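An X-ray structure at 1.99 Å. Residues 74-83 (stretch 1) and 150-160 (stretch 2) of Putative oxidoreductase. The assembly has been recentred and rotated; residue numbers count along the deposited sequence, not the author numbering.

Stretch 1, residues 74-83: VLTFCADFRR
Stretch 2 150-160: LVFPITTVTVG

How does stretch 2 enter the contact? Leu150, in a positive-phi conformation (71/18), sits just ahead of strand 151-160, which runs antiparallel to strand 74-80 at 137° between their N-to-C directions. Its carbonyl faces the end of stretch 1: Phe81 N donates to Leu150 O at 2.8 Å, and Arg82 N adds a weak bond to Leu150 O at 3.4 Å. Its CA-to-CB bond points toward stretch 1 (side chain m, t), and Leu150 CB lies 4.3 Å from Phe81 CB. Asp80 (t), the last residue of its strand, caps the helix that follows: Asp80 OD1 accepts from Arg83 N at 2.9 Å.

What sets the register from Val151 to Pro153? Extended residues pair Val151 with Asp80, Phe152 with Ala79 and Pro153 with Cys78. Phe152 and Ala79 form the hydrogen-bonded pair: Phe152 N reaches Ala79 O at 3.0 Å, and Ala79 N reaches Phe152 O at 2.8 Å. Val151 (t) and Pro153 (C-gamma endo) share a face with Cys78 (m), whose CB lies 3.7 Å from Val151 CG1. Proline has no amide hydrogen to give, and it occupies a non-hydrogen-bonded position, where none is required across this pair.

How does the strand absorb an extra residue at Ile154? A beta bulge shifts the register by one between Phe77 and Cys78. Ile154 departs from extended geometry (-94/-63), and the consecutive amides of Ile154 and Thr155 converge on one carbonyl: Ile154 N to Phe77 O is 2.9 Å, while Thr155 N to Phe77 O is a weak 3.3 Å. In return, Phe77 N donates to Thr155 O at 2.8 Å. The CA-to-CB bond of Ile154 points toward stretch 1, and its CG1 (rotamer m, m) packs 3.7 Å from Ala79 CB.

What joins the strands beyond the bulge? Thr156 (m) pairs with Thr76 (m), CA to CA 4.3 Å. Their hydroxyls are bridged by a water lying 2.5 Å from Thr76 OG1 and 2.9 Å from Thr156 OG1, while Thr156 CG2 packs 3.4 Å from Val74 CG1. Val157 (t) then makes near-linear reciprocal bonds with Leu75: Val157 N to Leu75 O and Leu75 N to Val157 O, both 2.8 Å. On the face shared by Leu75 and Phe77, Val157 CG2 meets Phe77 CE1 (chi1 m, chi2 90°) at 3.7 Å. Thr158 (p) pairs with Val74 (t), and Val159 (t) adds an apolar contact from its CG2 to Leu75 CD1 at 4.0 Å. Extended Gly160 ends the stretch without touching stretch 1.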

# COMPACT_ATOMS: atom_id res chain seq x y z
N VAL A 74 -0.07 16.96 8.94
CA VAL A 74 0.15 15.56 9.29
C VAL A 74 -1.11 14.85 8.84
O VAL A 74 -2.22 15.23 9.23
CB VAL A 74 0.41 15.35 10.81
CG1 VAL A 74 0.66 13.88 11.13
CG2 VAL A 74 1.58 16.21 11.23
N LEU A 75 -0.94 13.87 7.96
CA LEU A 75 -2.06 13.11 7.42
C LEU A 75 -1.99 11.70 7.88
O LEU A 75 -0.98 11.06 7.65
CB LEU A 75 -2.01 13.09 5.91
CG LEU A 75 -2.11 14.42 5.18
CD1 LEU A 75 -1.91 14.11 3.70
CD2 LEU A 75 -3.46 15.12 5.44
N THR A 76 -3.03 11.25 8.59
CA THR A 76 -3.16 9.87 9.05
C THR A 76 -4.11 9.16 8.09
O THR A 76 -5.32 9.46 8.08
CB THR A 76 -3.66 9.78 10.51
OG1 THR A 76 -2.75 10.51 11.36
CG2 THR A 76 -3.76 8.32 10.98
N PHE A 77 -3.54 8.29 7.24
CA PHE A 77 -4.31 7.46 6.31
C PHE A 77 -4.85 6.21 7.03
O PHE A 77 -4.10 5.34 7.47
CB PHE A 77 -3.45 7.08 5.13
CG PHE A 77 -3.02 8.26 4.31
CD1 PHE A 77 -1.85 8.94 4.60
CD2 PHE A 77 -3.79 8.69 3.25
CE1 PHE A 77 -1.45 10.01 3.87
CE2 PHE A 77 -3.41 9.75 2.51
CZ PHE A 77 -2.21 10.43 2.83
N CYS A 78 -6.17 6.13 7.13
CA CYS A 78 -6.85 5.04 7.81
C CYS A 78 -7.64 4.10 6.91
O CYS A 78 -8.37 4.54 6.00
CB CYS A 78 -7.85 5.64 8.81
SG CYS A 78 -7.11 6.79 9.93
N ALA A 79 -7.45 2.80 7.17
CA ALA A 79 -8.25 1.73 6.58
C ALA A 79 -9.64 2.02 7.15
O ALA A 79 -9.77 2.26 8.32
CB ALA A 79 -7.73 0.37 7.04
N ASP A 80 -10.68 2.02 6.33
CA ASP A 80 -12.02 2.37 6.82
C ASP A 80 -13.07 1.55 6.10
O ASP A 80 -13.34 1.75 4.91
CB ASP A 80 -12.25 3.87 6.60
CG ASP A 80 -13.56 4.40 7.16
OD1 ASP A 80 -14.53 3.65 7.23
OD2 ASP A 80 -13.62 5.61 7.49
N PHE A 81 -13.60 0.57 6.83
CA PHE A 81 -14.77 -0.20 6.38
C PHE A 81 -16.04 0.32 7.08
O PHE A 81 -17.15 -0.06 6.72
CB PHE A 81 -14.61 -1.72 6.59
CG PHE A 81 -14.51 -2.47 5.31
CD1 PHE A 81 -15.63 -2.58 4.51
CD2 PHE A 81 -13.35 -3.10 4.93
CE1 PHE A 81 -15.59 -3.29 3.31
CE2 PHE A 81 -13.31 -3.82 3.77
CZ PHE A 81 -14.42 -3.91 2.94
N ARG A 82 -15.85 1.24 8.03
CA ARG A 82 -16.95 1.79 8.80
C ARG A 82 -17.92 2.57 7.93
O ARG A 82 -19.14 2.39 8.04
CB ARG A 82 -16.44 2.71 9.89
CG ARG A 82 -17.58 3.27 10.74
CD ARG A 82 -17.05 3.99 11.91
NE ARG A 82 -18.10 4.31 12.85
CZ ARG A 82 -18.48 3.53 13.85
NH1 ARG A 82 -17.92 2.34 14.06
NH2 ARG A 82 -19.47 3.93 14.64
N ARG A 83 -17.39 3.49 7.14
CA ARG A 83 -18.25 4.26 6.26
C ARG A 83 -19.08 3.33 5.36
O ARG A 83 -20.31 3.48 5.25
CB ARG A 83 -17.45 5.27 5.45
CG ARG A 83 -18.31 6.12 4.50
CD ARG A 83 -17.46 7.18 3.84
NE ARG A 83 -16.36 6.53 3.21
CZ ARG A 83 -15.06 6.61 3.53
NH1 ARG A 83 -14.56 7.45 4.41
NH2 ARG A 83 -14.23 5.87 2.83
N LEU A 150 -13.98 -0.51 12.90
CA LEU A 150 -13.78 -0.68 11.47
C LEU A 150 -12.94 0.43 10.82
O LEU A 150 -12.92 0.59 9.58
CB LEU A 150 -15.09 -0.91 10.75
CG LEU A 150 -15.85 -2.16 11.17
CD1 LEU A 150 -17.10 -2.29 10.30
CD2 LEU A 150 -14.98 -3.40 11.10
N VAL A 151 -12.20 1.16 11.67
CA VAL A 151 -11.25 2.21 11.25
C VAL A 151 -9.95 1.89 11.97
O VAL A 151 -9.95 1.63 13.16
CB VAL A 151 -11.69 3.66 11.55
CG1 VAL A 151 -10.68 4.64 10.97
CG2 VAL A 151 -13.14 3.96 10.97
N PHE A 152 -8.87 1.85 11.20
CA PHE A 152 -7.59 1.49 11.69
C PHE A 152 -6.51 2.35 11.01
O PHE A 152 -6.49 2.46 9.77
CB PHE A 152 -7.35 -0.03 11.41
CG PHE A 152 -6.16 -0.59 12.15
CD1 PHE A 152 -4.88 -0.33 11.70
CD2 PHE A 152 -6.34 -1.33 13.30
CE1 PHE A 152 -3.76 -0.78 12.41
CE2 PHE A 152 -5.24 -1.78 14.02
CZ PHE A 152 -3.94 -1.50 13.56
N PRO A 153 -5.61 2.98 11.79
CA PRO A 153 -4.59 3.81 11.16
C PRO A 153 -3.52 2.96 10.51
O PRO A 153 -2.97 2.05 11.15
CB PRO A 153 -4.02 4.58 12.34
CG PRO A 153 -4.13 3.64 13.47
CD PRO A 153 -5.44 2.96 13.26
N ILE A 154 -3.30 3.20 9.22
CA ILE A 154 -2.35 2.41 8.43
C ILE A 154 -1.00 3.10 8.39
O ILE A 154 0.01 2.53 8.84
CB ILE A 154 -2.89 2.14 6.98
CG1 ILE A 154 -4.13 1.24 7.07
CG2 ILE A 154 -1.84 1.44 6.08
CD1 ILE A 154 -3.92 -0.05 7.83
N THR A 155 -0.95 4.29 7.82
CA THR A 155 0.29 5.06 7.85
C THR A 155 -0.01 6.56 8.01
O THR A 155 -1.14 6.99 7.86
CB THR A 155 1.19 4.82 6.67
OG1 THR A 155 2.48 5.41 6.96
CG2 THR A 155 0.59 5.43 5.43
N THR A 156 1.04 7.31 8.35
CA THR A 156 0.98 8.74 8.58
C THR A 156 2.04 9.39 7.77
O THR A 156 3.14 8.86 7.68
CB THR A 156 1.22 9.06 10.06
OG1 THR A 156 0.28 8.30 10.83
CG2 THR A 156 1.01 10.59 10.32
N VAL A 157 1.69 10.51 7.15
CA VAL A 157 2.60 11.26 6.33
C VAL A 157 2.64 12.70 6.79
O VAL A 157 1.60 13.36 6.88
CB VAL A 157 2.16 11.21 4.88
CG1 VAL A 157 2.97 12.12 3.96
CG2 VAL A 157 2.21 9.77 4.40
N THR A 158 3.84 13.17 7.08
CA THR A 158 4.12 14.57 7.41
C THR A 158 4.44 15.23 6.05
O THR A 158 5.18 14.67 5.24
CB THR A 158 5.22 14.67 8.44
OG1 THR A 158 6.42 14.07 7.93
CG2 THR A 158 4.75 13.91 9.76
N VAL A 159 3.81 16.37 5.79
CA VAL A 159 3.88 17.07 4.52
C VAL A 159 4.18 18.55 4.77
O VAL A 159 3.62 19.17 5.71
CB VAL A 159 2.48 17.17 3.77
CG1 VAL A 159 2.70 17.29 2.28
CG2 VAL A 159 1.57 16.05 4.10
N GLY A 160 5.04 19.12 3.92
CA GLY A 160 5.38 20.52 4.01
C GLY A 160 6.22 20.92 2.85
O GLY A 160 6.59 20.09 2.04
O HOH W 1 -1.08 9.61 12.99